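Local structure of transcriptional regulator, TetR family (Marinobacter aquaeolei, 3NNR) at residues S13-N25 / W93-L105. The protein probably binds DNA through a helix-turn-helix motif as a transcriptional regulator of the TetR family. Sequence-based numbering, arbitrary orientation.
With SO4 (sulfate ion), chain D.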
ATOM      1  N   SER A  13     -24.559  -9.972   0.201  1.00 53.23           N
ATOM      2  CA  SER A  13     -24.029 -11.016   1.065  1.00 54.93           C
ATOM      3  C   SER A  13     -22.614 -11.450   0.697  1.00 52.51           C
ATOM      4  O   SER A  13     -21.809 -11.716   1.586  1.00 52.13           O
ATOM      5  CB  SER A  13     -24.945 -12.234   1.102  1.00 56.64           C
ATOM      6  OG  SER A  13     -26.115 -11.942   1.826  1.00 64.76           O
ATOM      7  N   SER A  14     -22.313 -11.537  -0.592  1.00 52.72           N
ATOM      8  CA  SER A  14     -20.953 -11.884  -1.025  1.00 51.22           C
ATOM      9  C   SER A  14     -19.968 -10.845  -0.525  1.00 53.92           C
ATOM     10  O   SER A  14     -18.917 -11.211   0.026  1.00 59.07           O
ATOM     11  CB  SER A  14     -20.860 -11.997  -2.518  1.00 50.81           C
ATOM     12  OG  SER A  14     -21.643 -13.072  -2.930  1.00 54.36           O
ATOM     13  N   LEU A  15     -20.308  -9.566  -0.682  1.00 52.96           N
ATOM     14  CA  LEU A  15     -19.475  -8.465  -0.162  1.00 53.40           C
ATOM     15  C   LEU A  15     -19.194  -8.608   1.356  1.00 54.54           C
ATOM     16  O   LEU A  15     -18.050  -8.445   1.784  1.00 55.56           O
ATOM     17  CB  LEU A  15     -20.133  -7.103  -0.472  1.00 54.50           C
ATOM     18  CG  LEU A  15     -19.472  -5.815   0.053  1.00 54.17           C
ATOM     19  CD1 LEU A  15     -18.112  -5.606  -0.576  1.00 46.32           C
ATOM     20  CD2 LEU A  15     -20.411  -4.624  -0.182  1.00 40.44           C
ATOM     21  N   GLU A  16     -20.237  -8.944   2.130  1.00 56.00           N
ATOM     22  CA  GLU A  16     -20.157  -9.125   3.603  0.50 56.18           C
ATOM     23  C   GLU A  16     -19.211 -10.267   3.963  1.00 56.29           C
ATOM     24  O   GLU A  16     -18.360 -10.126   4.846  1.00 55.02           O
ATOM     25  CB  GLU A  16     -21.542  -9.432   4.226  0.50 57.23           C
ATOM     26  CG  GLU A  16     -21.572  -9.511   5.783  0.50 61.88           C
ATOM     27  CD  GLU A  16     -22.776 -10.268   6.343  0.50 64.91           C
ATOM     28  OE1 GLU A  16     -23.866 -10.242   5.729  0.50 65.54           O
ATOM     29  OE2 GLU A  16     -22.619 -10.890   7.416  0.50 65.72           O
ATOM     30  N   LEU A  17     -19.386 -11.409   3.287  1.00 55.67           N
ATOM     31  CA  LEU A  17     -18.553 -12.602   3.525  1.00 53.02           C
ATOM     32  C   LEU A  17     -17.105 -12.337   3.070  1.00 53.65           C
ATOM     33  O   LEU A  17     -16.189 -12.614   3.819  1.00 59.38           O
ATOM     34  CB  LEU A  17     -19.152 -13.839   2.860  1.00 52.53           C
ATOM     35  CG  LEU A  17     -20.464 -14.383   3.449  1.00 51.07           C
ATOM     36  CD1 LEU A  17     -21.081 -15.329   2.482  1.00 45.82           C
ATOM     37  CD2 LEU A  17     -20.288 -15.065   4.824  1.00 48.64           C
ATOM     38  N   PHE A  18     -16.903 -11.721   1.898  1.00 53.79           N
ATOM     39  CA  PHE A  18     -15.557 -11.380   1.446  1.00 53.53           C
ATOM     40  C   PHE A  18     -14.839 -10.432   2.426  1.00 54.91           C
ATOM     41  O   PHE A  18     -13.717 -10.697   2.757  1.00 57.08           O
ATOM     42  CB  PHE A  18     -15.493 -10.794   0.017  1.00 50.89           C
ATOM     43  CG  PHE A  18     -16.019 -11.707  -1.090  1.00 51.19           C
ATOM     44  CD1 PHE A  18     -16.049 -13.105  -0.980  1.00 54.07           C
ATOM     45  CD2 PHE A  18     -16.401 -11.143  -2.309  1.00 55.57           C
ATOM     46  CE1 PHE A  18     -16.545 -13.912  -2.051  1.00 51.70           C
ATOM     47  CE2 PHE A  18     -16.877 -11.933  -3.382  1.00 54.06           C
ATOM     48  CZ  PHE A  18     -16.942 -13.326  -3.239  1.00 51.19           C
ATOM     49  N   ASN A  19     -15.502  -9.366   2.875  1.00 55.02           N
ATOM     50  CA  ASN A  19     -14.940  -8.390   3.813  1.00 51.65           C
ATOM     51  C   ASN A  19     -14.612  -9.006   5.178  1.00 54.17           C
ATOM     52  O   ASN A  19     -13.545  -8.726   5.751  1.00 55.14           O
ATOM     53  CB  ASN A  19     -15.915  -7.214   4.070  1.00 51.20           C
ATOM     54  CG  ASN A  19     -16.019  -6.193   2.919  1.00 48.89           C
ATOM     55  OD1 ASN A  19     -15.227  -6.150   1.975  1.00 51.77           O
ATOM     56  ND2 ASN A  19     -16.995  -5.312   3.050  1.00 37.18           N
ATOM     57  N   ASP A  20     -15.499  -9.864   5.661  1.00 57.59           N
ATOM     58  CA  ASP A  20     -15.384 -10.464   6.976  1.00 61.23           C
ATOM     59  C   ASP A  20     -14.414 -11.656   7.010  1.00 63.36           C
ATOM     60  O   ASP A  20     -13.579 -11.726   7.910  1.00 63.78           O
ATOM     61  CB  ASP A  20     -16.774 -10.885   7.492  1.00 62.93           C
ATOM     62  CG  ASP A  20     -16.766 -11.298   8.968  1.00 76.30           C
ATOM     63  OD1 ASP A  20     -16.355 -10.463   9.819  1.00 84.31           O
ATOM     64  OD2 ASP A  20     -17.203 -12.439   9.282  1.00 80.57           O
ATOM     65  N   LYS A  21     -14.548 -12.601   6.074  1.00 64.06           N
ATOM     66  CA  LYS A  21     -13.701 -13.829   6.051  1.00 64.68           C
ATOM     67  C   LYS A  21     -12.531 -13.820   5.043  1.00 61.67           C
ATOM     68  O   LYS A  21     -11.634 -14.634   5.162  1.00 63.41           O
ATOM     69  CB  LYS A  21     -14.562 -15.072   5.758  1.00 65.40           C
ATOM     70  CG  LYS A  21     -15.772 -15.341   6.657  1.00 65.95           C
ATOM     71  CD  LYS A  21     -15.420 -15.716   8.043  1.00 78.44           C
ATOM     72  CE  LYS A  21     -16.676 -16.147   8.823  1.00 87.40           C
ATOM     73  NZ  LYS A  21     -16.432 -16.250  10.309  1.00 80.74           N
ATOM     74  N   GLY A  22     -12.546 -12.931   4.058  1.00 58.19           N
ATOM     75  CA  GLY A  22     -11.511 -12.879   3.014  1.00 57.11           C
ATOM     76  C   GLY A  22     -12.054 -13.585   1.791  1.00 54.79           C
ATOM     77  O   GLY A  22     -12.593 -14.691   1.921  1.00 57.21           O
ATOM     78  N   GLU A  23     -11.910 -12.997   0.607  1.00 50.36           N
ATOM     79  CA  GLU A  23     -12.412 -13.678  -0.598  1.00 55.47           C
ATOM     80  C   GLU A  23     -11.723 -15.041  -0.828  1.00 56.20           C
ATOM     81  O   GLU A  23     -12.332 -15.948  -1.357  1.00 61.84           O
ATOM     82  CB  GLU A  23     -12.367 -12.789  -1.853  1.00 54.41           C
ATOM     83  CG  GLU A  23     -11.101 -12.869  -2.690  1.00 59.10           C
ATOM     84  CD  GLU A  23     -11.032 -14.074  -3.602  1.00 64.72           C
ATOM     85  OE1 GLU A  23     -12.075 -14.630  -4.041  1.00 64.84           O
ATOM     86  OE2 GLU A  23      -9.896 -14.452  -3.899  1.00 62.62           O
ATOM     87  N   ARG A  24     -10.452 -15.127  -0.477  1.00 56.92           N
ATOM     88  CA  ARG A  24      -9.642 -16.349  -0.502  1.00 60.52           C
ATOM     89  C   ARG A  24     -10.461 -17.537   0.039  1.00 61.78           C
ATOM     90  O   ARG A  24     -10.551 -18.588  -0.593  1.00 65.62           O
ATOM     91  CB  ARG A  24      -8.445 -16.176   0.447  1.00 64.22           C
ATOM     92  CG  ARG A  24      -7.071 -16.513  -0.085  1.00 74.48           C
ATOM     93  CD  ARG A  24      -6.151 -17.100   0.981  1.00 74.60           C
ATOM     94  NE  ARG A  24      -4.862 -16.422   1.089  1.00 92.85           N
ATOM     95  CZ  ARG A  24      -3.752 -16.932   1.667  1.00 92.47           C
ATOM     96  NH1 ARG A  24      -3.674 -18.190   2.163  1.00 86.30           N
ATOM     97  NH2 ARG A  24      -2.663 -16.165   1.709  1.00 93.87           N
ATOM     98  N   ASN A  25     -11.102 -17.317   1.190  1.00 59.85           N
ATOM     99  CA  ASN A  25     -11.808 -18.358   1.937  1.00 60.64           C
ATOM    100  C   ASN A  25     -13.294 -18.492   1.663  1.00 57.61           C
ATOM    101  O   ASN A  25     -13.947 -19.275   2.326  1.00 59.20           O
ATOM    102  CB  ASN A  25     -11.654 -18.117   3.441  1.00 62.52           C
ATOM    103  CG  ASN A  25     -10.222 -18.000   3.883  1.00 62.84           C
ATOM    104  OD1 ASN A  25      -9.862 -17.004   4.483  1.00 55.76           O
ATOM    105  ND2 ASN A  25      -9.393 -19.004   3.579  1.00 67.70           N
ATOM    106  N   TRP A  93     -13.165   1.244   3.183  1.00 52.53           N
ATOM    107  CA  TRP A  93     -13.618   0.376   4.276  1.00 52.53           C
ATOM    108  C   TRP A  93     -14.715  -0.553   3.773  1.00 50.64           C
ATOM    109  O   TRP A  93     -14.654  -1.772   4.000  1.00 50.55           O
ATOM    110  CB  TRP A  93     -14.130   1.149   5.521  1.00 50.90           C
ATOM    111  CG  TRP A  93     -14.743   0.231   6.558  1.00 58.50           C
ATOM    112  CD1 TRP A  93     -16.087  -0.041   6.757  1.00 62.82           C
ATOM    113  CD2 TRP A  93     -14.033  -0.579   7.498  1.00 61.96           C
ATOM    114  NE1 TRP A  93     -16.239  -0.960   7.781  1.00 62.80           N
ATOM    115  CE2 TRP A  93     -14.996  -1.303   8.252  1.00 66.99           C
ATOM    116  CE3 TRP A  93     -12.681  -0.769   7.770  1.00 70.55           C
ATOM    117  CZ2 TRP A  93     -14.631  -2.205   9.276  1.00 79.77           C
ATOM    118  CZ3 TRP A  93     -12.308  -1.672   8.798  1.00 83.66           C
ATOM    119  CH2 TRP A  93     -13.291  -2.376   9.535  1.00 79.98           C
ATOM    120  N   SER A  94     -15.712   0.017   3.094  1.00 51.61           N
ATOM    121  CA  SER A  94     -16.896  -0.760   2.686  1.00 52.16           C
ATOM    122  C   SER A  94     -16.575  -1.879   1.682  1.00 51.40           C
ATOM    123  O   SER A  94     -17.303  -2.875   1.622  1.00 55.09           O
ATOM    124  CB  SER A  94     -18.020   0.167   2.182  1.00 54.07           C
ATOM    125  OG  SER A  94     -18.495   1.020   3.221  1.00 55.32           O
ATOM    126  N   TYR A  95     -15.491  -1.712   0.923  1.00 47.69           N
ATOM    127  CA  TYR A  95     -15.066  -2.667  -0.072  1.00 48.40           C
ATOM    128  C   TYR A  95     -13.657  -3.169   0.282  1.00 51.54           C
ATOM    129  O   TYR A  95     -12.882  -3.544  -0.596  1.00 51.03           O
ATOM    130  CB  TYR A  95     -15.128  -1.990  -1.450  1.00 48.94           C
ATOM    131  CG  TYR A  95     -16.549  -1.721  -1.897  1.00 45.37           C
ATOM    132  CD1 TYR A  95     -17.268  -0.635  -1.388  1.00 54.38           C
ATOM    133  CD2 TYR A  95     -17.194  -2.553  -2.828  1.00 53.03           C
ATOM    134  CE1 TYR A  95     -18.593  -0.376  -1.763  1.00 48.22           C
ATOM    135  CE2 TYR A  95     -18.553  -2.297  -3.232  1.00 48.10           C
ATOM    136  CZ  TYR A  95     -19.243  -1.195  -2.689  1.00 50.39           C
ATOM    137  OH  TYR A  95     -20.575  -0.890  -3.033  1.00 51.65           O
ATOM    138  N   ARG A  96     -13.366  -3.262   1.588  1.00 52.23           N
ATOM    139  CA  ARG A  96     -12.026  -3.636   2.071  1.00 53.05           C
ATOM    140  C   ARG A  96     -11.475  -4.942   1.502  1.00 49.68           C
ATOM    141  O   ARG A  96     -10.248  -5.074   1.393  1.00 50.63           O
ATOM    142  CB  ARG A  96     -11.913  -3.596   3.629  1.00 50.03           C
ATOM    143  CG  ARG A  96     -12.465  -4.810   4.356  1.00 61.04           C
ATOM    144  CD  ARG A  96     -12.824  -4.562   5.841  1.00 50.68           C
ATOM    145  NE  ARG A  96     -14.151  -3.970   5.868  1.00 64.25           N
ATOM    146  CZ  ARG A  96     -15.234  -4.444   6.478  1.00 61.37           C
ATOM    147  NH1 ARG A  96     -15.201  -5.509   7.274  1.00 57.05           N
ATOM    148  NH2 ARG A  96     -16.372  -3.772   6.347  1.00 71.20           N
ATOM    149  N   PHE A  97     -12.355  -5.880   1.156  1.00 49.13           N
ATOM    150  CA  PHE A  97     -11.944  -7.190   0.576  1.00 50.81           C
ATOM    151  C   PHE A  97     -11.153  -7.042  -0.736  1.00 50.13           C
ATOM    152  O   PHE A  97     -10.289  -7.861  -1.041  1.00 54.57           O
ATOM    153  CB  PHE A  97     -13.156  -8.115   0.307  1.00 49.21           C
ATOM    154  CG  PHE A  97     -13.772  -7.914  -1.055  1.00 50.75           C
ATOM    155  CD1 PHE A  97     -14.636  -6.871  -1.292  1.00 55.59           C
ATOM    156  CD2 PHE A  97     -13.399  -8.737  -2.137  1.00 52.17           C
ATOM    157  CE1 PHE A  97     -15.177  -6.651  -2.574  1.00 49.53           C
ATOM    158  CE2 PHE A  97     -13.901  -8.519  -3.404  1.00 53.09           C
ATOM    159  CZ  PHE A  97     -14.796  -7.466  -3.631  1.00 55.36           C
ATOM    160  N   PHE A  98     -11.468  -6.008  -1.502  1.00 49.21           N
ATOM    161  CA  PHE A  98     -10.883  -5.801  -2.822  1.00 51.15           C
ATOM    162  C   PHE A  98      -9.380  -5.513  -2.774  1.00 54.13           C
ATOM    163  O   PHE A  98      -8.589  -6.274  -3.330  1.00 51.51           O
ATOM    164  CB  PHE A  98     -11.653  -4.708  -3.546  1.00 49.80           C
ATOM    165  CG  PHE A  98     -11.292  -4.560  -4.974  1.00 53.64           C
ATOM    166  CD1 PHE A  98     -11.798  -5.431  -5.912  1.00 53.50           C
ATOM    167  CD2 PHE A  98     -10.483  -3.515  -5.395  1.00 57.48           C
ATOM    168  CE1 PHE A  98     -11.471  -5.297  -7.246  1.00 52.60           C
ATOM    169  CE2 PHE A  98     -10.154  -3.369  -6.724  1.00 59.93           C
ATOM    170  CZ  PHE A  98     -10.642  -4.267  -7.651  1.00 63.57           C
ATOM    171  N   HIS A  99      -8.989  -4.472  -2.050  1.00 55.75           N
ATOM    172  CA  HIS A  99      -7.553  -4.103  -1.960  1.00 57.82           C
ATOM    173  C   HIS A  99      -6.681  -5.126  -1.235  1.00 57.51           C
ATOM    174  O   HIS A  99      -5.467  -5.183  -1.466  1.00 61.05           O
ATOM    175  CB  HIS A  99      -7.381  -2.711  -1.378  1.00 56.45           C
ATOM    176  CG  HIS A  99      -8.109  -1.678  -2.170  1.00 62.61           C
ATOM    177  ND1 HIS A  99      -9.449  -1.410  -1.971  1.00 64.00           N
ATOM    178  CD2 HIS A  99      -7.709  -0.896  -3.204  1.00 60.72           C
ATOM    179  CE1 HIS A  99      -9.831  -0.485  -2.836  1.00 78.61           C
ATOM    180  NE2 HIS A  99      -8.795  -0.152  -3.591  1.00 68.68           N
ATOM    181  N   ARG A 100      -7.319  -5.957  -0.417  1.00 55.76           N
ATOM    182  CA  ARG A 100      -6.644  -6.985   0.354  1.00 56.70           C
ATOM    183  C   ARG A 100      -6.124  -8.118  -0.535  1.00 59.76           C
ATOM    184  O   ARG A 100      -4.992  -8.567  -0.346  1.00 61.10           O
ATOM    185  CB  ARG A 100      -7.597  -7.500   1.413  1.00 54.89           C
ATOM    186  CG  ARG A 100      -7.052  -8.563   2.336  1.00 61.11           C
ATOM    187  CD  ARG A 100      -7.923  -8.600   3.585  1.00 60.72           C
ATOM    188  NE  ARG A 100      -9.269  -9.039   3.308  1.00 65.72           N
ATOM    189  CZ  ARG A 100     -10.359  -8.777   4.033  1.00 62.49           C
ATOM    190  NH1 ARG A 100     -10.350  -7.988   5.088  1.00 55.81           N
ATOM    191  NH2 ARG A 100     -11.510  -9.298   3.647  1.00 67.79           N
ATOM    192  N   ASP A 101      -6.939  -8.553  -1.499  1.00 57.09           N
ATOM    193  CA  ASP A 101      -6.587  -9.621  -2.417  1.00 57.31           C
ATOM    194  C   ASP A 101      -6.408  -9.076  -3.828  1.00 57.94           C
ATOM    195  O   ASP A 101      -6.467  -9.835  -4.818  1.00 61.93           O
ATOM    196  CB  ASP A 101      -7.638 -10.752  -2.336  1.00 56.82           C
ATOM    197  CG  ASP A 101      -7.365 -11.734  -1.202  1.00 65.27           C
ATOM    198  OD1 ASP A 101      -6.180 -12.094  -0.998  1.00 81.32           O
ATOM    199  OD2 ASP A 101      -8.331 -12.231  -0.582  1.00 59.86           O
ATOM    200  N   LEU A 102      -6.027  -7.805  -3.919  1.00 57.44           N
ATOM    201  CA  LEU A 102      -6.029  -7.116  -5.214  1.00 60.30           C
ATOM    202  C   LEU A 102      -5.326  -7.882  -6.316  1.00 62.33           C
ATOM    203  O   LEU A 102      -5.920  -8.177  -7.335  1.00 67.12           O
ATOM    204  CB  LEU A 102      -5.419  -5.702  -5.086  1.00 61.52           C
ATOM    205  CG  LEU A 102      -5.483  -4.748  -6.298  1.00 63.61           C
ATOM    206  CD1 LEU A 102      -6.914  -4.634  -6.767  1.00 50.86           C
ATOM    207  CD2 LEU A 102      -4.853  -3.353  -5.995  1.00 51.37           C
ATOM    208  N   GLU A 103      -4.095  -8.293  -6.049  1.00 63.87           N
ATOM    209  CA  GLU A 103      -3.262  -8.879  -7.072  1.00 61.87           C
ATOM    210  C   GLU A 103      -3.775 -10.215  -7.593  1.00 62.34           C
ATOM    211  O   GLU A 103      -3.662 -10.495  -8.799  1.00 65.24           O
ATOM    212  CB  GLU A 103      -1.826  -8.872  -6.588  1.00 64.26           C
ATOM    213  CG  GLU A 103      -0.798  -9.344  -7.600  1.00 69.08           C
ATOM    214  CD  GLU A 103       0.625  -9.074  -7.172  1.00 70.57           C
ATOM    215  OE1 GLU A 103       0.850  -8.275  -6.209  1.00 76.39           O
ATOM    216  OE2 GLU A 103       1.520  -9.670  -7.815  1.00 70.94           O
ATOM    217  N   TYR A 104      -4.394 -11.019  -6.737  1.00 60.10           N
ATOM    218  CA  TYR A 104      -5.003 -12.274  -7.227  1.00 59.52           C
ATOM    219  C   TYR A 104      -6.263 -11.994  -8.049  1.00 57.82           C
ATOM    220  O   TYR A 104      -6.563 -12.699  -9.014  1.00 57.99           O
ATOM    221  CB  TYR A 104      -5.341 -13.218  -6.081  1.00 58.26           C
ATOM    222  CG  TYR A 104      -4.131 -13.701  -5.351  1.00 54.55           C
ATOM    223  CD1 TYR A 104      -3.416 -14.814  -5.807  1.00 53.77           C
ATOM    224  CD2 TYR A 104      -3.657 -13.034  -4.218  1.00 49.71           C
ATOM    225  CE1 TYR A 104      -2.270 -15.270  -5.122  1.00 52.81           C
ATOM    226  CE2 TYR A 104      -2.510 -13.476  -3.543  1.00 51.15           C
ATOM    227  CZ  TYR A 104      -1.831 -14.601  -3.991  1.00 51.53           C
ATOM    228  OH  TYR A 104      -0.736 -15.074  -3.338  1.00 56.76           O
ATOM    229  N   LEU A 105      -7.012 -10.971  -7.646  1.00 58.07           N
ATOM    230  CA  LEU A 105      -8.250 -10.606  -8.345  1.00 57.09           C
ATOM    231  C   LEU A 105      -7.935 -10.083  -9.774  1.00 57.45           C
ATOM    232  O   LEU A 105      -8.530 -10.545 -10.742  1.00 55.58           O
ATOM    233  CB  LEU A 105      -9.074  -9.658  -7.480  1.00 56.49           C
ATOM    234  CG  LEU A 105      -9.590 -10.334  -6.183  1.00 59.37           C
ATOM    235  CD1 LEU A 105     -10.280  -9.335  -5.269  1.00 56.17           C
ATOM    236  CD2 LEU A 105     -10.540 -11.502  -6.479  1.00 51.75           C
TER
HETATM  237  S   SO4 D 232     -12.238  -7.185   9.231  1.00 92.65           S
HETATM  238  O1  SO4 D 232     -11.940  -6.462  10.472  1.00 92.94           O
HETATM  239  O2  SO4 D 232     -11.676  -8.558   9.130  1.00 85.81           O
HETATM  240  O3  SO4 D 232     -13.709  -7.295   9.157  1.00 79.13           O
HETATM  241  O4  SO4 D 232     -11.603  -6.330   8.235  1.00 81.39           O
HETATM  242  O   HOH W   1     -10.294 -10.333   0.233  1.00 44.30           O
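N19 plugs its amide into the break between helices 78-94 and 96-100, a knob among W93, S94, R96 and F97. ND2 donates one N-H to S94 O (2.8 Å), while OD1 takes the F97 backbone N-H at 3.0 Å, so both ends of the amide are held and its rotation is fixed. The R96 guanidinium stacks on this amide, planes 27° apart, with N19 CB 3.7 Å above its centre and the W93 ring on its other face; the bend at chi3 (83°) lets NE reach W93 O (2.9 Å), and NH1 makes a weak bond to a sulfate, probably from the crystallisation liquor. With R96 replaced by alanine, one face of the N19 amide and the W93 ring would probably lose their cover, and W93 O its side-chain donor. The F97 and F18 side chains run alongside each other in the same direction, their rings obliquely inclined with centroids 5.3 Å apart, and L15 CD1 meets F97 CE1 at 3.7 Å. At the C-terminal end of helix 6-21, R100 NH2 bonds N19 O from above the carbonyl plane (3.0 Å), and one water links E23 N, F97 O and D101 OD2. D101 also bonds Y104 of the second subunit, and E23 pairs with K49 and with R24 of that subunit. Helix 6-21 of the probable DNA-binding domain, whose 13-21 part crosses helix 96-100 of the regulatory region at 53°, has helix 49-67 packed against F18, E23 and L105.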